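Local coordinates for protein concanavalin B (Canavalia ensiformis, PDB 6CAF) that may bind carbohydrate as a chitinase-like seed protein of the glycosyl hydrolase 18 family, at residues P188-S192 / F213-C219; A200-R204 / W236-P242; Y263-L269 / Y300-I304; A123-A127 / N166-L171. All coordinates share one frame; numbering follows the deposited sequence. Where two conformers were deposited one is given.

All four contacts lie in one TIM-barrel domain, and their chemistry changes with their place in it. Contact 4, between helices 120-135 and 164-178, is the most buried and almost wholly alanine and leucine packing, with a water-linked lysine and glutamate at its margin. Contacts 2 and 3 are partly buried: contact 2 grades from aliphatic packing on a barrel strand to an arginine stacked on a tyrosine nearer the surface, whereas contact 3 centres on a buried tyrosine under P266 and hydrogen-bonded to I264 O. Contact 1 instead joins two irregular loops through a disulfide. Contacts 1 and 2 touch, W236 NE1 of the second bonding to C190 O of the first, while L168 of contact 4 packs against A200-R204.

Contact 1 of 4, residues P188-S192 / F213-C219; sequences PGCLS and FYNDRSC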
# COMPACT_ATOMS: atom_id res chain seq x y z
N PRO A 188 -7.84 -2.83 0.32
CA PRO A 188 -9.08 -3.41 -0.20
C PRO A 188 -9.65 -2.61 -1.36
O PRO A 188 -9.31 -1.44 -1.55
CB PRO A 188 -10.01 -3.34 1.01
CG PRO A 188 -9.56 -2.10 1.71
CD PRO A 188 -8.06 -2.11 1.58
N GLY A 189 -10.57 -3.23 -2.08
CA GLY A 189 -11.39 -2.49 -3.03
C GLY A 189 -12.36 -1.55 -2.33
O GLY A 189 -12.53 -1.61 -1.14
N CYS A 190 -13.00 -0.68 -3.08
CA CYS A 190 -13.81 0.34 -2.46
C CYS A 190 -15.20 -0.06 -2.06
O CYS A 190 -15.82 0.69 -1.30
CB CYS A 190 -13.83 1.65 -3.23
SG CYS A 190 -14.33 1.59 -4.94
N LEU A 191 -15.69 -1.21 -2.46
CA LEU A 191 -17.01 -1.63 -1.95
C LEU A 191 -16.83 -2.53 -0.75
O LEU A 191 -16.26 -3.60 -0.86
CB LEU A 191 -17.81 -2.38 -3.00
CG LEU A 191 -19.26 -2.69 -2.55
CD1 LEU A 191 -20.01 -1.46 -2.00
CD2 LEU A 191 -19.99 -3.26 -3.72
N SER A 192 -17.29 -2.15 0.31
CA SER A 192 -17.28 -2.86 1.56
C SER A 192 -18.53 -3.71 1.68
O SER A 192 -19.60 -3.25 1.33
CB SER A 192 -17.25 -1.87 2.73
OG SER A 192 -17.28 -2.53 3.97
N PHE A 213 -10.17 3.37 -4.49
CA PHE A 213 -11.33 4.05 -5.05
C PHE A 213 -11.18 4.21 -6.57
O PHE A 213 -11.18 5.31 -7.10
CB PHE A 213 -11.53 5.44 -4.39
CG PHE A 213 -11.96 5.39 -2.95
CD1 PHE A 213 -13.26 5.08 -2.60
CD2 PHE A 213 -11.08 5.66 -1.94
CE1 PHE A 213 -13.67 5.08 -1.28
CE2 PHE A 213 -11.48 5.65 -0.64
CZ PHE A 213 -12.77 5.33 -0.30
N TYR A 214 -11.04 3.09 -7.27
CA TYR A 214 -10.93 3.15 -8.72
C TYR A 214 -11.20 1.77 -9.27
O TYR A 214 -11.21 0.77 -8.53
CB TYR A 214 -9.54 3.68 -9.14
CG TYR A 214 -8.34 2.90 -8.64
CD1 TYR A 214 -7.84 3.11 -7.39
CD2 TYR A 214 -7.66 2.01 -9.46
CE1 TYR A 214 -6.74 2.40 -6.93
CE2 TYR A 214 -6.51 1.35 -9.03
CZ TYR A 214 -6.07 1.53 -7.74
OH TYR A 214 -4.96 0.84 -7.28
N ASN A 215 -11.45 1.73 -10.57
CA ASN A 215 -11.87 0.52 -11.25
C ASN A 215 -13.14 -0.10 -10.62
O ASN A 215 -13.32 -1.31 -10.62
CB ASN A 215 -10.69 -0.46 -11.39
CG ASN A 215 -9.53 0.10 -12.30
OD1 ASN A 215 -9.74 0.97 -13.19
ND2 ASN A 215 -8.30 -0.39 -12.05
N ASP A 216 -14.05 0.77 -10.16
CA ASP A 216 -15.33 0.32 -9.64
C ASP A 216 -16.32 1.46 -9.67
O ASP A 216 -16.26 2.37 -8.84
CB ASP A 216 -15.20 -0.22 -8.21
CG ASP A 216 -16.48 -0.89 -7.71
OD1 ASP A 216 -17.56 -0.60 -8.25
OD2 ASP A 216 -16.42 -1.72 -6.80
N ARG A 217 -17.24 1.41 -10.64
CA ARG A 217 -18.17 2.50 -10.80
C ARG A 217 -19.07 2.73 -9.60
O ARG A 217 -19.65 3.80 -9.46
CB ARG A 217 -19.00 2.30 -12.06
CG ARG A 217 -18.19 2.34 -13.34
CD ARG A 217 -19.02 2.04 -14.59
NE ARG A 217 -18.23 2.14 -15.82
CZ ARG A 217 -17.48 1.16 -16.32
NH1 ARG A 217 -17.40 -0.01 -15.69
NH2 ARG A 217 -16.79 1.34 -17.44
N SER A 218 -19.24 1.72 -8.75
CA SER A 218 -20.15 1.87 -7.62
C SER A 218 -19.61 2.79 -6.54
O SER A 218 -20.39 3.30 -5.73
CB SER A 218 -20.52 0.50 -7.03
OG SER A 218 -19.43 -0.08 -6.35
N CYS A 219 -18.29 3.00 -6.50
CA CYS A 219 -17.71 3.68 -5.36
C CYS A 219 -16.62 4.68 -5.70
O CYS A 219 -16.00 5.23 -4.79
CB CYS A 219 -17.16 2.68 -4.32
SG CYS A 219 -16.32 1.17 -4.86
O HOH W 1 -11.90 -1.12 -6.15
O HOH W 2 -14.44 -2.27 -5.27
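C190 and C219 are joined by a disulfide that ties together two loops at the C-terminal ends of neighbouring parallel strands, 183-186 and 208-212, of the TIM barrel; in this fold those loops form the rim where glycosyl hydrolase 18 enzymes have their active site. The bond is 2.0 Å between C190 SG and C219 SG, with a right-handed twist of 74° about S–S. C190 SG is turned in between its own backbone N and carbonyl carbon (chi1 55°), which carries the sulfur toward C219. Separately, C190 CB meets F213 CD1 at 3.5 Å, approaching obliquely, and the sulfur itself stands well off the ring normal, so the sulfur-aromatic contact is a slanting one. Beyond the ring, F213 packs on L249, L251 and I229, linking the cystine to the hydrophobic layer between the barrel strands and helix 227-239. On its other flank C190 SG touches D216 CB at 3.8 Å. The carboxylate of D216 looks both ways. Its OD1 takes two bonds from the same face, which hold the group steady: S218 N at 2.9 Å, on the anti side and tilted out of the plane, makes an Asx turn, and S218 OG at 2.7 Å comes from above it. OD2 of D216 receives a water at 2.6 Å that in turn accepts L191 N. A second water joins the two backbones directly, accepting from C190 N at 3.3 Å and donating to Y214 O at 3.1 Å.

Contact 2 of 4, residues A200-R204 / W236-P242; sequences AIQTR and WTKSVYP
The R204 guanidinium lies flat over one face of the Y241 ring, the two planes 12° apart and R204 CZ 4.0 Å from the ring centroid, a stacked cation-pi pair. At the edge of the Y241 ring, in its plane, lies the water held by Y241 N. The two side chains run alongside each other in the same direction. Because the R204 chain is extended from CG to NE, its aliphatic part also follows the tyrosine stem, with R204 NE 3.4 Å from Y241 CB. Y241 has a second cation-pi partner in R243. The other flat group, the W236 indole, is met at its edge: I201 CD1 comes near the ring plane 3.9 Å from W236 CZ3, and V240 CG2 lies in plane at the edge as well. I201 CG2 meets V240 CG2 at 4.1 Å, and both residues rest on I209. These are successive helices of a TIM barrel, 198-202 and 227-239, packed outside strand 208-212, and the contact brings together their C-terminal ends. The water at Y241 N sits 3.0 Å from I201 O, where it adds to the bond from R204 N, and 2.9 Å from S239 O; further acceptors nearby compete for its two protons, so these bonds need not all be made at once. Q202, bent at chi2 (-62°), curls its amide back so that NE2 makes a weak, poorly aligned bond to S239 O at 3.2 Å.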
# COMPACT_ATOMS: atom_id res chain seq x y z
N ALA A 200 -9.78 -10.23 7.41
CA ALA A 200 -8.55 -9.63 7.93
C ALA A 200 -8.83 -8.25 8.53
O ALA A 200 -8.34 -7.92 9.62
CB ALA A 200 -7.50 -9.58 6.84
N ILE A 201 -9.58 -7.42 7.82
CA ILE A 201 -9.82 -6.08 8.31
C ILE A 201 -10.61 -6.10 9.62
O ILE A 201 -10.35 -5.29 10.52
CB ILE A 201 -10.49 -5.22 7.23
CG1 ILE A 201 -9.49 -5.03 6.09
CG2 ILE A 201 -10.90 -3.88 7.81
CD1 ILE A 201 -10.10 -4.41 4.84
N GLN A 202 -11.51 -7.06 9.75
CA GLN A 202 -12.31 -7.17 10.96
C GLN A 202 -11.50 -7.59 12.19
O GLN A 202 -12.00 -7.44 13.30
CB GLN A 202 -13.47 -8.11 10.73
CG GLN A 202 -14.54 -7.50 9.82
CD GLN A 202 -15.17 -6.26 10.42
OE1 GLN A 202 -15.70 -6.32 11.51
NE2 GLN A 202 -15.07 -5.13 9.73
N THR A 203 -10.25 -8.05 12.01
CA THR A 203 -9.39 -8.33 13.18
C THR A 203 -8.95 -7.05 13.91
O THR A 203 -8.45 -7.13 15.03
CB THR A 203 -8.09 -9.07 12.80
OG1 THR A 203 -7.23 -8.20 12.07
CG2 THR A 203 -8.34 -10.38 12.09
N ARG A 204 -9.04 -5.91 13.23
CA ARG A 204 -8.56 -4.64 13.75
C ARG A 204 -7.05 -4.55 13.89
O ARG A 204 -6.54 -3.60 14.50
CB ARG A 204 -9.26 -4.26 15.06
CG ARG A 204 -10.76 -4.40 14.95
CD ARG A 204 -11.50 -3.92 16.18
NE ARG A 204 -12.93 -4.13 15.99
CZ ARG A 204 -13.87 -3.81 16.85
NH1 ARG A 204 -13.57 -3.19 17.96
NH2 ARG A 204 -15.12 -4.13 16.58
N TRP A 236 -16.63 2.87 4.81
CA TRP A 236 -15.34 2.42 5.33
C TRP A 236 -15.09 2.98 6.74
O TRP A 236 -14.48 2.28 7.57
CB TRP A 236 -14.20 2.77 4.36
CG TRP A 236 -14.17 1.77 3.26
CD1 TRP A 236 -14.72 1.89 2.03
CD2 TRP A 236 -13.65 0.44 3.34
NE1 TRP A 236 -14.55 0.73 1.33
CE2 TRP A 236 -13.90 -0.18 2.11
CE3 TRP A 236 -12.99 -0.28 4.33
CZ2 TRP A 236 -13.52 -1.48 1.84
CZ3 TRP A 236 -12.63 -1.57 4.07
CH2 TRP A 236 -12.89 -2.16 2.85
N THR A 237 -15.52 4.20 7.03
CA THR A 237 -15.33 4.69 8.39
C THR A 237 -16.08 3.84 9.39
O THR A 237 -15.66 3.72 10.53
CB THR A 237 -15.75 6.16 8.58
OG1 THR A 237 -17.15 6.33 8.41
CG2 THR A 237 -14.95 7.08 7.68
N LYS A 238 -17.19 3.24 8.97
CA LYS A 238 -17.93 2.35 9.89
C LYS A 238 -17.34 0.95 9.95
O LYS A 238 -17.45 0.28 10.99
CB LYS A 238 -19.37 2.24 9.47
CG LYS A 238 -20.06 3.55 9.36
CD LYS A 238 -19.81 4.42 10.56
CE LYS A 238 -20.70 5.63 10.47
NZ LYS A 238 -20.49 6.57 11.61
N SER A 239 -16.83 0.50 9.04
CA SER A 239 -16.27 -0.88 8.77
C SER A 239 -14.86 -0.96 9.52
O SER A 239 -14.46 -2.04 9.94
CB SER A 239 -16.12 -1.13 7.25
OG SER A 239 -17.23 -1.82 6.67
N VAL A 240 -14.10 0.04 9.51
CA VAL A 240 -12.74 -0.05 10.00
C VAL A 240 -12.65 0.50 11.41
O VAL A 240 -12.92 1.69 11.66
CB VAL A 240 -11.76 0.73 9.09
CG1 VAL A 240 -10.36 0.77 9.72
CG2 VAL A 240 -11.74 0.13 7.70
N TYR A 241 -12.28 -0.39 12.32
CA TYR A 241 -11.95 -0.05 13.68
C TYR A 241 -10.45 -0.28 13.85
O TYR A 241 -9.89 -1.15 13.18
CB TYR A 241 -12.67 -0.97 14.66
CG TYR A 241 -14.18 -0.91 14.61
CD1 TYR A 241 -14.91 -1.66 13.68
CD2 TYR A 241 -14.91 -0.24 15.58
CE1 TYR A 241 -16.30 -1.63 13.64
CE2 TYR A 241 -16.31 -0.23 15.57
CZ TYR A 241 -17.00 -0.93 14.60
OH TYR A 241 -18.37 -0.89 14.58
N PRO A 242 -9.80 0.43 14.77
CA PRO A 242 -10.37 1.49 15.62
C PRO A 242 -10.61 2.78 14.88
O PRO A 242 -10.21 2.91 13.70
CB PRO A 242 -9.29 1.67 16.68
CG PRO A 242 -8.03 1.36 15.96
CD PRO A 242 -8.37 0.26 15.01
O HOH W 3 -12.28 -3.25 11.47

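Contact 3 of 4, residues Y263-L269 / Y300-I304; sequences YIPPSAL and YSTNI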
# COMPACT_ATOMS: atom_id res chain seq x y z
N TYR A 263 -10.09 8.16 -11.76
CA TYR A 263 -9.12 9.23 -11.66
C TYR A 263 -9.76 10.52 -11.18
O TYR A 263 -10.81 10.95 -11.68
CB TYR A 263 -8.43 9.45 -13.03
CG TYR A 263 -7.46 10.61 -13.05
CD1 TYR A 263 -6.21 10.50 -12.47
CD2 TYR A 263 -7.81 11.84 -13.57
CE1 TYR A 263 -5.33 11.55 -12.47
CE2 TYR A 263 -6.95 12.90 -13.55
CZ TYR A 263 -5.69 12.74 -13.01
OH TYR A 263 -4.81 13.80 -12.98
N ILE A 264 -9.09 11.16 -10.23
CA ILE A 264 -9.56 12.41 -9.67
C ILE A 264 -8.50 13.48 -9.94
O ILE A 264 -7.40 13.43 -9.42
CB ILE A 264 -9.80 12.34 -8.14
CG1 ILE A 264 -10.58 11.10 -7.74
CG2 ILE A 264 -10.51 13.61 -7.70
CD1 ILE A 264 -10.94 11.01 -6.29
N PRO A 265 -8.82 14.46 -10.77
CA PRO A 265 -7.83 15.51 -10.95
C PRO A 265 -7.43 16.15 -9.64
O PRO A 265 -8.29 16.32 -8.76
CB PRO A 265 -8.56 16.51 -11.85
CG PRO A 265 -9.57 15.71 -12.60
CD PRO A 265 -10.01 14.67 -11.60
N PRO A 266 -6.13 16.49 -9.50
CA PRO A 266 -5.72 17.03 -8.21
C PRO A 266 -6.56 18.20 -7.70
O PRO A 266 -6.88 18.25 -6.49
CB PRO A 266 -4.27 17.45 -8.45
CG PRO A 266 -3.79 16.43 -9.45
CD PRO A 266 -4.98 16.17 -10.36
N SER A 267 -6.93 19.14 -8.57
CA SER A 267 -7.72 20.27 -8.08
C SER A 267 -9.10 19.81 -7.56
O SER A 267 -9.65 20.37 -6.59
CB SER A 267 -7.90 21.31 -9.17
OG SER A 267 -8.71 20.80 -10.22
N ALA A 268 -9.65 18.78 -8.20
CA ALA A 268 -10.94 18.23 -7.76
C ALA A 268 -10.78 17.46 -6.45
O ALA A 268 -11.65 17.50 -5.57
CB ALA A 268 -11.53 17.32 -8.80
N LEU A 269 -9.67 16.76 -6.30
CA LEU A 269 -9.44 16.03 -5.06
C LEU A 269 -9.42 17.01 -3.89
O LEU A 269 -10.11 16.84 -2.86
CB LEU A 269 -8.14 15.24 -5.14
CG LEU A 269 -7.79 14.45 -3.87
CD1 LEU A 269 -8.84 13.40 -3.59
CD2 LEU A 269 -6.42 13.81 -3.97
N TYR A 300 1.18 14.42 -10.24
CA TYR A 300 0.04 14.38 -9.32
C TYR A 300 0.43 14.78 -7.89
O TYR A 300 -0.12 15.73 -7.32
CB TYR A 300 -0.60 12.98 -9.37
CG TYR A 300 -2.00 12.92 -8.82
CD1 TYR A 300 -2.26 13.01 -7.46
CD2 TYR A 300 -3.05 12.79 -9.65
CE1 TYR A 300 -3.57 12.97 -6.99
CE2 TYR A 300 -4.35 12.73 -9.19
CZ TYR A 300 -4.61 12.82 -7.86
OH TYR A 300 -5.91 12.74 -7.41
N SER A 301 1.36 14.05 -7.28
CA SER A 301 1.69 14.36 -5.91
C SER A 301 2.34 15.73 -5.78
O SER A 301 2.13 16.41 -4.78
CB SER A 301 2.58 13.28 -5.28
OG SER A 301 3.80 13.10 -5.98
N THR A 302 3.13 16.14 -6.76
CA THR A 302 3.71 17.46 -6.70
C THR A 302 2.64 18.54 -6.60
O THR A 302 2.75 19.50 -5.82
CB THR A 302 4.62 17.66 -7.92
OG1 THR A 302 5.75 16.80 -7.75
CG2 THR A 302 5.09 19.07 -8.02
N ASN A 303 1.58 18.39 -7.39
CA ASN A 303 0.49 19.35 -7.36
C ASN A 303 -0.35 19.37 -6.14
O ASN A 303 -0.72 20.37 -5.57
CB ASN A 303 -0.36 19.20 -8.60
CG ASN A 303 0.32 19.78 -9.80
OD1 ASN A 303 0.86 20.88 -9.75
ND2 ASN A 303 0.31 19.06 -10.88
N ILE A 304 -0.50 18.15 -5.62
CA ILE A 304 -1.22 17.98 -4.35
C ILE A 304 -0.48 18.72 -3.23
O ILE A 304 -1.06 19.46 -2.44
CB ILE A 304 -1.39 16.51 -3.91
CG1 ILE A 304 -2.38 15.78 -4.79
CG2 ILE A 304 -1.84 16.38 -2.47
CD1 ILE A 304 -3.75 16.40 -4.83
O HOH W 4 -6.80 10.11 -8.86
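Y300 reaches across to residues 263-269 with one ring face, one edge and its hydroxyl. Its CG stands opposite the backbone N (chi1 -162°), directing the ring off the helix flank toward residues 263-269. Over one face sits P266, whose CG is 3.8 Å from the ring centroid and only 13° off the normal, a CH-pi contact. At the edge Y263 CE1 approaches Y300 CE2 to 3.6 Å, the two tyrosines sliding past each other in opposite directions with steeply inclined planes. The hydroxyl goes furthest: Y300 OH donates to I264 O at 2.6 Å, with a C=O...donor angle of 149°. A water donates to Y300 OH at 3.1 Å and accepts I264 N, so the phenol oxygen is gripped from two directions and the backbone of I264 is bound at both its polar atoms. Both helices here belong to the outer layer of the TIM barrel. Helix 266-273 follows strand 247-252, and helix 300-308 comes after strand 284-290 and the short helix 292-298; Y300 also packs inward on L251 and L289 of those strands. S301 turns away from 263-269, its OG bonded to D295 and N52. N303 turns its CB toward the partner helix, 4.3 Å from P266 CB in the first turn, for which P265 is the N-cap. I304, one helical turn after Y300, ends the row: its CD1 rests against both P266 CB and L269 CD2, each 3.8 Å away, while L269 CD2 also reaches Y300 OH at 3.6 Å. I304 continues inward onto I32.

Contact 4 of 4, residues A123-A127 / N166-L171; sequences AKDLA and NLLEEL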
# COMPACT_ATOMS: atom_id res chain seq x y z
N ALA A 123 0.42 -19.74 6.83
CA ALA A 123 0.36 -18.35 7.25
C ALA A 123 1.41 -18.07 8.31
O ALA A 123 2.00 -16.99 8.31
CB ALA A 123 -1.04 -18.02 7.76
N LYS A 124 1.61 -19.00 9.25
CA LYS A 124 2.69 -18.82 10.22
C LYS A 124 4.07 -18.90 9.57
O LYS A 124 4.94 -18.04 9.82
CB LYS A 124 2.55 -19.84 11.36
CG LYS A 124 3.67 -19.83 12.38
CD LYS A 124 3.84 -18.47 13.01
CE LYS A 124 4.84 -18.54 14.15
NZ LYS A 124 5.17 -17.19 14.67
N ASP A 125 4.28 -19.87 8.70
CA ASP A 125 5.56 -20.01 8.01
C ASP A 125 5.87 -18.70 7.25
O ASP A 125 7.00 -18.19 7.26
CB ASP A 125 5.52 -21.14 6.97
CG ASP A 125 5.45 -22.53 7.51
OD1 ASP A 125 5.70 -22.75 8.69
OD2 ASP A 125 5.19 -23.42 6.67
N LEU A 126 4.89 -18.17 6.53
CA LEU A 126 5.08 -16.98 5.73
C LEU A 126 5.32 -15.76 6.62
O LEU A 126 6.16 -14.91 6.31
CB LEU A 126 3.89 -16.78 4.79
CG LEU A 126 4.00 -15.62 3.81
CD1 LEU A 126 5.18 -15.76 2.87
CD2 LEU A 126 2.71 -15.44 3.03
N ALA A 127 4.55 -15.64 7.70
CA ALA A 127 4.79 -14.52 8.60
C ALA A 127 6.22 -14.55 9.14
O ALA A 127 6.89 -13.52 9.22
CB ALA A 127 3.78 -14.57 9.74
N ASN A 166 -5.44 -15.08 8.91
CA ASN A 166 -4.42 -15.81 9.64
C ASN A 166 -3.02 -15.21 9.42
O ASN A 166 -2.24 -15.09 10.36
CB ASN A 166 -4.45 -17.30 9.27
CG ASN A 166 -5.69 -17.98 9.79
OD1 ASN A 166 -6.14 -17.67 10.90
ND2 ASN A 166 -6.25 -18.91 9.00
N LEU A 167 -2.71 -14.83 8.19
CA LEU A 167 -1.41 -14.22 7.92
C LEU A 167 -1.23 -12.95 8.74
O LEU A 167 -0.18 -12.69 9.36
CB LEU A 167 -1.25 -13.97 6.44
CG LEU A 167 0.06 -13.31 6.03
CD1 LEU A 167 1.28 -14.10 6.43
CD2 LEU A 167 0.08 -13.03 4.53
N LEU A 168 -2.27 -12.11 8.71
CA LEU A 168 -2.24 -10.89 9.48
C LEU A 168 -2.09 -11.17 10.98
O LEU A 168 -1.28 -10.53 11.66
CB LEU A 168 -3.52 -10.10 9.21
CG LEU A 168 -3.66 -8.83 10.01
CD1 LEU A 168 -2.51 -7.86 9.79
CD2 LEU A 168 -5.02 -8.19 9.70
N GLU A 169 -2.87 -12.13 11.50
CA GLU A 169 -2.80 -12.52 12.89
C GLU A 169 -1.39 -12.95 13.28
O GLU A 169 -0.86 -12.57 14.34
CB GLU A 169 -3.76 -13.66 13.14
CG GLU A 169 -3.68 -14.24 14.55
CD GLU A 169 -4.12 -13.27 15.62
OE1 GLU A 169 -5.00 -12.46 15.31
OE2 GLU A 169 -3.61 -13.36 16.75
N GLU A 170 -0.77 -13.76 12.43
CA GLU A 170 0.54 -14.26 12.74
C GLU A 170 1.60 -13.15 12.73
O GLU A 170 2.49 -13.11 13.58
CB GLU A 170 0.94 -15.43 11.82
CG GLU A 170 0.04 -16.64 11.95
CD GLU A 170 -0.05 -17.35 13.28
OE1 GLU A 170 0.69 -17.02 14.23
OE2 GLU A 170 -0.90 -18.28 13.37
N LEU A 171 1.49 -12.23 11.76
CA LEU A 171 2.40 -11.10 11.75
C LEU A 171 2.18 -10.21 12.99
O LEU A 171 3.15 -9.73 13.59
CB LEU A 171 2.23 -10.28 10.47
CG LEU A 171 2.87 -10.87 9.25
CD1 LEU A 171 2.32 -10.20 7.99
CD2 LEU A 171 4.38 -10.74 9.29
O HOH W 5 2.88 -15.59 14.85
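A127 CB meets E170 CB at 3.6 Å and L171 CG at 3.8 Å, and one turn earlier A123 CB approaches L167 N to 3.6 Å. With side chains this small, the axes of 123-127 and 166-171 approach to 8.3 Å and cross at -48°. L167 projects into the groove between A123 and A127, its CD1 3.5 Å from A123 O; CG opposite the backbone N (chi1 179°) puts CD1 in the groove, while L167 CD2 meets L126 CD2 at 3.9 Å. The crossing is consistent with ridges-into-grooves packing of residues four apart on each helix, as A123 and A127 are on one and L167 and L171 on the other. Helices 120-135 and 164-178 are neighbours in the TIM barrel, following the adjacent parallel strands 103-109 and 150-154. The leucines are backed from within by F153 of strand 150-154, on which L167 and L171 both rest, while L126 leans on P71. Polar groups gather at the outer margin. E170 is bent at chi2 (-61°), folding its carboxylate back across the K124 chain at about a right angle. Rather than a direct salt bridge, a water connects the pair: it accepts from K124 NZ at 2.8 Å and donates to E170 OE1 at 2.7 Å and to E170 O. K124 NZ forms its salt bridge with E128 on its own helix.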